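Local coordinates for protein beta-glycosidase (Bacteroides caccae, PDB 6T2R) that probably hydrolyses beta-galactosidic linkages within mucin O-glycan chains, as an endo-acting family 16 glycoside hydrolase of a human gut bacterium, at residues T60-D65 / Q91-G96; G79-N84 / A247-E252. All coordinates share one frame; numbering follows the deposited sequence.

Interaction 1: residues T60-D65 / Q91-G96; sequences TQSFDD and QYLTGG
Tyr92 meets Thr60 through its backbone, the methyl carbon CG2 of Thr60 lying 3.3 Å from Tyr92 O. This is the start of a lateral contact in the family 16 beta-sandwich: the loop between strands 48-49 and 68-71 comes up against strand 92-98 and joins it by a single beta bridge, Gln61 with Thr94. At Leu93 the backbone adds a CA-H...O contact to Thr60 O. Although CB of Leu93 points away from the loop, its branch CD2 reaches Ser62 CB at 4.0 Å, while CD1 comes near OD2 of Asp64, a carboxylate that pairs with Arg66. Thr94 carries the polar part. Its N donates to Thr60 O over 2.8 Å with an N-H...O angle of 163°. Both threonines hold OG1 between backbone N and carbonyl carbon (chi1 55° and 62°), which turns the two hydroxyls onto each other; Thr60 OG1 and Thr94 OG1 are 2.7 Å apart in a hydrogen bond that either could donate. Thr94 OG1 also makes a weak hydrogen bond to Met234 O. Gln61 NE2 approaches Thr94 OG1 too, but at a poor angle, and bonds instead to Met234 O and Trp57 O. Past Gly95, the bend at chi2 of Gln61 brings its OE1 to 3.6 Å from Gly96 N.

Interaction 2: residues G79-N84 / A247-E252; sequences GIVNDN and ADLPVE. With SO4 (sulfate ion), chain C.
Gly79 and Val251 form an antiparallel hydrogen-bonded pair. Gly79 N donates to Val251 O over 2.8 Å, and Val251 N returns a bond to Gly79 O over 3.0 Å with an N-H...O angle of 163°. Just before this pair, Leu249 supplies the apolar part. From CB, which points toward 79-84, CG stands beside the backbone N (chi1 -52°), and the chain forks there into two methyl carbons with different partners. One arm, CD1, meets Val81 CG2 at 4.0 Å, the two side chains crossing at about a right angle; the other, CD2, comes to 4.1 Å from Gly79 O. Pro250, entered through a cis peptide bond, sets its CB against Ile80 CG2 at 3.8 Å. Beyond the strand, Asn82 ND2 and Asn84 ND2 both donate to O2 of a sulfate, probably from the crystallisation liquor, at 3.0 Å and 2.8 Å, though Asn84 is poorly ordered. Asn82 ND2 also bonds to Ala90 O and Asn84 ND2 to Glu86 OE2; Arg52 NH2 and Ala90 N also bond to the anion. The Gly79-Val251 pair marks where strands 74-81 and 251-263 of the family 16 beta-jelly-roll begin to run together, with the preceding loop packed against it.

How the interactions relate
The two contacts lie side by side, their centres about 9 Å apart, on the same side of the chain's centre. Their segments alternate along the sequence: 60-65, 79-84, 91-96, then 247-252. Strand 74-81, part of interaction 2, lies between 92-98 of interaction 1 and 251-263, and pairs with both. The link is direct, since Leu93 O lies 2.8 Å from Ile80 N and Gln91 O lies 3.1 Å from Asn82 N, both probable hydrogen bonds, while Tyr92 CD1 packs on Leu249 CD1. Loop 60-65, strands 92-98 and 74-81, and the start of 251-263 thus follow one another laterally, tying the late part of the chain to its early part.

Interaction 1: residues T60-D65 / Q91-G96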
ATOM      1  N   THR A  60       9.295  -5.333  11.948  1.00 32.41           N
ATOM      2  CA  THR A  60       8.601  -4.893  13.177  1.00 33.47           C
ATOM      3  C   THR A  60       7.202  -5.500  13.231  1.00 31.53           C
ATOM      4  O   THR A  60       6.487  -5.246  14.249  1.00 34.40           O
ATOM      5  CB  THR A  60       8.577  -3.364  13.161  1.00 34.54           C
ATOM      6  OG1 THR A  60       7.969  -2.961  11.921  1.00 30.92           O
ATOM      7  CG2 THR A  60       9.971  -2.788  13.319  1.00 33.34           C
ATOM      8  N   GLN A  61       6.803  -6.202  12.158  1.00 31.55           N
ATOM      9  CA  GLN A  61       5.386  -6.601  11.944  1.00 31.20           C
ATOM     10  C   GLN A  61       5.055  -7.555  13.074  1.00 32.16           C
ATOM     11  O   GLN A  61       5.978  -8.308  13.461  1.00 31.04           O
ATOM     12  CB  GLN A  61       5.192  -7.184  10.552  1.00 30.07           C
ATOM     13  CG  GLN A  61       5.462  -6.162   9.445  1.00 32.53           C
ATOM     14  CD  GLN A  61       4.537  -4.953   9.394  1.00 31.57           C
ATOM     15  OE1 GLN A  61       3.349  -5.039   9.718  1.00 26.85           O
ATOM     16  NE2 GLN A  61       5.085  -3.810   8.984  1.00 23.57           N
ATOM     17  N   SER A  62       3.864  -7.439  13.644  1.00 31.88           N
ATOM     18  CA  SER A  62       3.537  -8.051  14.968  1.00 30.70           C
ATOM     19  C   SER A  62       2.070  -8.459  15.031  1.00 31.66           C
ATOM     20  O   SER A  62       1.221  -7.741  14.448  1.00 33.62           O
ATOM     21  CB  SER A  62       3.867  -7.107  16.068  1.00 29.44           C
ATOM     22  OG  SER A  62       3.355  -7.548  17.300  1.00 27.09           O
ATOM     23  N   PHE A  63       1.789  -9.550  15.746  1.00 32.16           N
ATOM     24  CA  PHE A  63       0.408 -10.002  16.065  1.00 35.05           C
ATOM     25  C   PHE A  63      -0.064  -9.346  17.369  1.00 33.04           C
ATOM     26  O   PHE A  63      -1.215  -9.503  17.729  1.00 30.27           O
ATOM     27  CB  PHE A  63       0.320 -11.528  16.115  1.00 36.60           C
ATOM     28  CG  PHE A  63       0.490 -12.202  14.775  1.00 40.12           C
ATOM     29  CD1 PHE A  63       0.349 -11.498  13.587  1.00 39.37           C
ATOM     30  CD2 PHE A  63       0.794 -13.549  14.702  1.00 39.36           C
ATOM     31  CE1 PHE A  63       0.516 -12.126  12.365  1.00 42.37           C
ATOM     32  CE2 PHE A  63       0.947 -14.177  13.475  1.00 43.90           C
ATOM     33  CZ  PHE A  63       0.804 -13.466  12.311  1.00 41.65           C
ATOM     34  N   ASP A  64       0.767  -8.521  17.997  1.00 33.31           N
ATOM     35  CA  ASP A  64       0.425  -7.848  19.281  1.00 33.17           C
ATOM     36  C   ASP A  64      -0.819  -6.969  19.115  1.00 31.53           C
ATOM     37  O   ASP A  64      -0.775  -6.019  18.309  1.00 29.44           O
ATOM     38  CB  ASP A  64       1.583  -6.993  19.813  1.00 34.16           C
ATOM     39  CG  ASP A  64       1.419  -6.768  21.296  1.00 39.15           C
ATOM     40  OD1 ASP A  64       0.288  -6.384  21.708  1.00 43.10           O
ATOM     41  OD2 ASP A  64       2.393  -7.038  22.031  1.00 39.00           O
ATOM     42  N   ASP A  65      -1.832  -7.194  19.956  1.00 34.28           N
ATOM     43  CA  ASP A  65      -3.113  -6.439  19.945  1.00 34.80           C
ATOM     44  C   ASP A  65      -2.862  -4.947  20.158  1.00 31.23           C
ATOM     45  O   ASP A  65      -3.677  -4.123  19.727  1.00 30.16           O
ATOM     46  CB  ASP A  65      -4.082  -6.977  20.990  1.00 36.71           C
ATOM     47  CG  ASP A  65      -4.680  -8.303  20.594  1.00 39.96           C
ATOM     48  OD1 ASP A  65      -4.745  -8.572  19.383  1.00 37.61           O
ATOM     49  OD2 ASP A  65      -5.082  -9.055  21.501  1.00 40.35           O
ATOM     50  N   GLN A  91      13.113  -4.132  18.321  1.00 38.63           N
ATOM     51  CA  GLN A  91      13.117  -2.912  19.158  1.00 41.38           C
ATOM     52  C   GLN A  91      11.742  -2.244  19.114  1.00 39.40           C
ATOM     53  O   GLN A  91      11.336  -1.677  20.128  1.00 38.59           O
ATOM     54  CB  GLN A  91      14.204  -2.007  18.604  1.00 44.42           C
ATOM     55  CG  GLN A  91      14.562  -0.837  19.496  1.00 46.19           C
ATOM     56  CD  GLN A  91      15.868  -0.269  18.984  1.00 51.14           C
ATOM     57  OE1 GLN A  91      16.479  -0.813  18.065  1.00 57.46           O
ATOM     58  NE2 GLN A  91      16.314   0.829  19.568  1.00 52.06           N
ATOM     59  N   TYR A  92      11.044  -2.345  17.981  1.00 36.66           N
ATOM     60  CA  TYR A  92       9.742  -1.681  17.736  1.00 33.96           C
ATOM     61  C   TYR A  92       8.782  -2.685  17.115  1.00 31.42           C
ATOM     62  O   TYR A  92       9.248  -3.608  16.416  1.00 31.50           O
ATOM     63  CB  TYR A  92       9.939  -0.477  16.827  1.00 33.90           C
ATOM     64  CG  TYR A  92      10.935   0.506  17.359  1.00 33.57           C
ATOM     65  CD1 TYR A  92      10.569   1.405  18.336  1.00 37.56           C
ATOM     66  CD2 TYR A  92      12.230   0.565  16.879  1.00 36.15           C
ATOM     67  CE1 TYR A  92      11.464   2.326  18.854  1.00 38.08           C
ATOM     68  CE2 TYR A  92      13.136   1.498  17.370  1.00 35.28           C
ATOM     69  CZ  TYR A  92      12.760   2.360  18.385  1.00 37.66           C
ATOM     70  OH  TYR A  92      13.611   3.301  18.904  1.00 43.45           O
ATOM     71  N   LEU A  93       7.495  -2.512  17.405  1.00 30.59           N
ATOM     72  CA  LEU A  93       6.367  -3.352  16.922  1.00 33.05           C
ATOM     73  C   LEU A  93       5.408  -2.488  16.084  1.00 35.99           C
ATOM     74  O   LEU A  93       5.037  -1.363  16.552  1.00 35.04           O
ATOM     75  CB  LEU A  93       5.628  -3.941  18.118  1.00 34.08           C
ATOM     76  CG  LEU A  93       6.471  -4.819  19.029  1.00 36.91           C
ATOM     77  CD1 LEU A  93       5.626  -5.315  20.197  1.00 35.32           C
ATOM     78  CD2 LEU A  93       7.075  -5.991  18.246  1.00 38.65           C
ATOM     79  N   THR A  94       5.014  -2.975  14.902  1.00 30.88           N
ATOM     80  CA  THR A  94       4.062  -2.247  14.029  1.00 30.61           C
ATOM     81  C   THR A  94       2.933  -3.190  13.634  1.00 28.59           C
ATOM     82  O   THR A  94       3.157  -4.427  13.591  1.00 29.81           O
ATOM     83  CB  THR A  94       4.736  -1.646  12.784  1.00 30.34           C
ATOM     84  OG1 THR A  94       5.280  -2.729  12.014  1.00 27.63           O
ATOM     85  CG2 THR A  94       5.780  -0.608  13.131  1.00 28.86           C
ATOM     86  N   GLY A  95       1.760  -2.609  13.397  1.00 25.39           N
ATOM     87  CA  GLY A  95       0.576  -3.332  12.897  1.00 25.56           C
ATOM     88  C   GLY A  95       0.463  -3.159  11.394  1.00 27.18           C
ATOM     89  O   GLY A  95       0.844  -2.073  10.878  1.00 27.69           O
ATOM     90  N   GLY A  96      -0.004  -4.210  10.724  1.00 26.74           N
ATOM     91  CA  GLY A  96      -0.259  -4.266   9.278  1.00 26.28           C
ATOM     92  C   GLY A  96      -1.302  -5.316   8.952  1.00 27.31           C
ATOM     93  O   GLY A  96      -1.391  -6.319   9.691  1.00 25.18           O
TER

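Interaction 2: residues G79-N84 / A247-E252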
ATOM      1  N   GLY A  79       2.610   1.958  15.565  1.00 29.21           N
ATOM      2  CA  GLY A  79       4.019   1.644  15.832  1.00 31.44           C
ATOM      3  C   GLY A  79       4.341   1.988  17.289  1.00 33.39           C
ATOM      4  O   GLY A  79       4.039   3.103  17.693  1.00 31.56           O
ATOM      5  N   ILE A  80       4.895   1.048  18.053  1.00 33.81           N
ATOM      6  CA  ILE A  80       5.154   1.198  19.510  1.00 34.58           C
ATOM      7  C   ILE A  80       6.548   0.659  19.853  1.00 34.87           C
ATOM      8  O   ILE A  80       7.102  -0.188  19.124  1.00 35.65           O
ATOM      9  CB  ILE A  80       4.065   0.466  20.311  1.00 36.92           C
ATOM     10  CG1 ILE A  80       4.167  -1.048  20.117  1.00 37.60           C
ATOM     11  CG2 ILE A  80       2.686   1.007  19.962  1.00 36.13           C
ATOM     12  CD1 ILE A  80       3.052  -1.830  20.742  1.00 38.59           C
ATOM     13  N   VAL A  81       7.080   1.121  20.969  1.00 33.89           N
ATOM     14  CA  VAL A  81       8.295   0.550  21.588  1.00 32.75           C
ATOM     15  C   VAL A  81       7.928  -0.839  22.097  1.00 34.25           C
ATOM     16  O   VAL A  81       6.910  -0.936  22.770  1.00 33.39           O
ATOM     17  CB  VAL A  81       8.793   1.409  22.750  1.00 36.66           C
ATOM     18  CG1 VAL A  81      10.115   0.842  23.247  1.00 40.19           C
ATOM     19  CG2 VAL A  81       8.908   2.879  22.386  1.00 33.80           C
ATOM     20  N   ASN A  82       8.724  -1.853  21.770  1.00 31.54           N
ATOM     21  CA  ASN A  82       8.555  -3.235  22.271  1.00 36.01           C
ATOM     22  C   ASN A  82       9.163  -3.352  23.675  1.00 40.27           C
ATOM     23  O   ASN A  82      10.294  -2.929  23.841  1.00 39.71           O
ATOM     24  CB  ASN A  82       9.284  -4.202  21.354  1.00 37.62           C
ATOM     25  CG  ASN A  82       9.084  -5.644  21.737  1.00 37.84           C
ATOM     26  OD1 ASN A  82       8.313  -5.943  22.636  1.00 44.71           O
ATOM     27  ND2 ASN A  82       9.787  -6.536  21.065  1.00 43.29           N
ATOM     28  N   ASP A  83       8.484  -4.007  24.615  1.00 46.10           N
ATOM     29  CA  ASP A  83       9.066  -4.306  25.950  1.00 50.90           C
ATOM     30  C   ASP A  83       9.468  -5.777  26.055  1.00 50.80           C
ATOM     31  O   ASP A  83       9.401  -6.264  27.164  1.00 62.10           O
ATOM     32  CB  ASP A  83       8.098  -3.952  27.074  1.00 52.72           C
ATOM     33  CG  ASP A  83       6.678  -3.839  26.581  1.00 59.42           C
ATOM     34  OD1 ASP A  83       6.173  -4.822  25.974  1.00 58.56           O
ATOM     35  OD2 ASP A  83       6.121  -2.744  26.748  1.00 67.42           O
ATOM     36  N   ASN A  84       9.891  -6.446  24.973  1.00 59.19           N
ATOM     37  CA  ASN A  84      10.414  -7.841  25.019  1.00 60.29           C
ATOM     38  C   ASN A  84      11.936  -7.778  25.204  1.00 67.73           C
ATOM     39  O   ASN A  84      12.625  -7.168  24.357  1.00 62.16           O
ATOM     40  CB  ASN A  84       9.996  -8.686  23.807  1.00 62.90           C
ATOM     41  CG  ASN A  84      10.431 -10.145  23.878  1.00 67.71           C
ATOM     42  OD1 ASN A  84      10.979 -10.604  24.881  1.00 70.22           O
ATOM     43  ND2 ASN A  84      10.211 -10.896  22.810  1.00 61.21           N
ATOM     44  N   ALA A 247      10.748   8.846  21.405  1.00 34.93           N
ATOM     45  CA  ALA A 247       9.973   9.974  21.979  1.00 35.72           C
ATOM     46  C   ALA A 247       8.745  10.289  21.122  1.00 35.55           C
ATOM     47  O   ALA A 247       7.841  10.952  21.634  1.00 37.34           O
ATOM     48  CB  ALA A 247      10.824  11.212  22.118  1.00 33.93           C
ATOM     49  N   ASP A 248       8.758   9.915  19.844  1.00 38.01           N
ATOM     50  CA  ASP A 248       7.665  10.179  18.869  1.00 34.42           C
ATOM     51  C   ASP A 248       6.685   9.006  18.849  1.00 35.99           C
ATOM     52  O   ASP A 248       5.738   9.042  18.007  1.00 32.89           O
ATOM     53  CB  ASP A 248       8.220  10.392  17.461  1.00 36.11           C
ATOM     54  CG  ASP A 248       8.791  11.772  17.223  1.00 37.03           C
ATOM     55  OD1 ASP A 248       8.594  12.686  18.082  1.00 35.08           O
ATOM     56  OD2 ASP A 248       9.406  11.932  16.185  1.00 33.04           O
ATOM     57  N   LEU A 249       6.886   8.006  19.718  1.00 33.71           N
ATOM     58  CA  LEU A 249       5.973   6.842  19.814  1.00 35.21           C
ATOM     59  C   LEU A 249       5.128   6.937  21.084  1.00 37.35           C
ATOM     60  O   LEU A 249       5.515   7.584  22.046  1.00 38.30           O
ATOM     61  CB  LEU A 249       6.803   5.560  19.791  1.00 35.02           C
ATOM     62  CG  LEU A 249       7.782   5.455  18.622  1.00 32.63           C
ATOM     63  CD1 LEU A 249       8.423   4.086  18.602  1.00 35.40           C
ATOM     64  CD2 LEU A 249       7.113   5.733  17.291  1.00 31.69           C
ATOM     65  N   PRO A 250       3.941   6.286  21.106  1.00 36.49           N
ATOM     66  CA  PRO A 250       3.452   5.504  19.965  1.00 32.09           C
ATOM     67  C   PRO A 250       2.958   6.400  18.817  1.00 33.50           C
ATOM     68  O   PRO A 250       2.747   7.591  19.007  1.00 30.82           O
ATOM     69  CB  PRO A 250       2.308   4.691  20.581  1.00 33.15           C
ATOM     70  CG  PRO A 250       1.751   5.613  21.633  1.00 31.87           C
ATOM     71  CD  PRO A 250       2.985   6.269  22.218  1.00 36.37           C
ATOM     72  N   VAL A 251       2.852   5.825  17.617  1.00 34.20           N
ATOM     73  CA  VAL A 251       2.381   6.552  16.411  1.00 29.84           C
ATOM     74  C   VAL A 251       1.309   5.700  15.737  1.00 29.40           C
ATOM     75  O   VAL A 251       1.379   4.442  15.833  1.00 28.76           O
ATOM     76  CB  VAL A 251       3.560   6.895  15.499  1.00 31.33           C
ATOM     77  CG1 VAL A 251       4.112   5.660  14.797  1.00 33.92           C
ATOM     78  CG2 VAL A 251       3.174   7.979  14.511  1.00 32.34           C
ATOM     79  N   GLU A 252       0.323   6.367  15.141  1.00 29.45           N
ATOM     80  CA  GLU A 252      -0.781   5.689  14.420  1.00 30.74           C
ATOM     81  C   GLU A 252      -0.891   6.181  12.976  1.00 28.11           C
ATOM     82  O   GLU A 252      -0.401   7.273  12.658  1.00 26.82           O
ATOM     83  CB  GLU A 252      -2.164   5.978  14.994  1.00 31.02           C
ATOM     84  CG  GLU A 252      -2.183   6.310  16.442  1.00 36.29           C
ATOM     85  CD  GLU A 252      -3.607   6.446  16.923  1.00 34.75           C
ATOM     86  OE1 GLU A 252      -3.926   5.817  17.926  1.00 44.10           O
ATOM     87  OE2 GLU A 252      -4.398   7.089  16.233  1.00 30.91           O
TER
HETATM   88  S   SO4 C 302       9.221  -9.847  19.126  1.00 60.00           S
HETATM   89  O1  SO4 C 302       7.956  -9.330  18.705  1.00 60.21           O
HETATM   90  O2  SO4 C 302       9.484  -9.515  20.530  1.00 65.13           O
HETATM   91  O3  SO4 C 302       9.189 -11.280  18.972  1.00 70.75           O
HETATM   92  O4  SO4 C 302      10.276  -9.275  18.314  1.00 47.06           O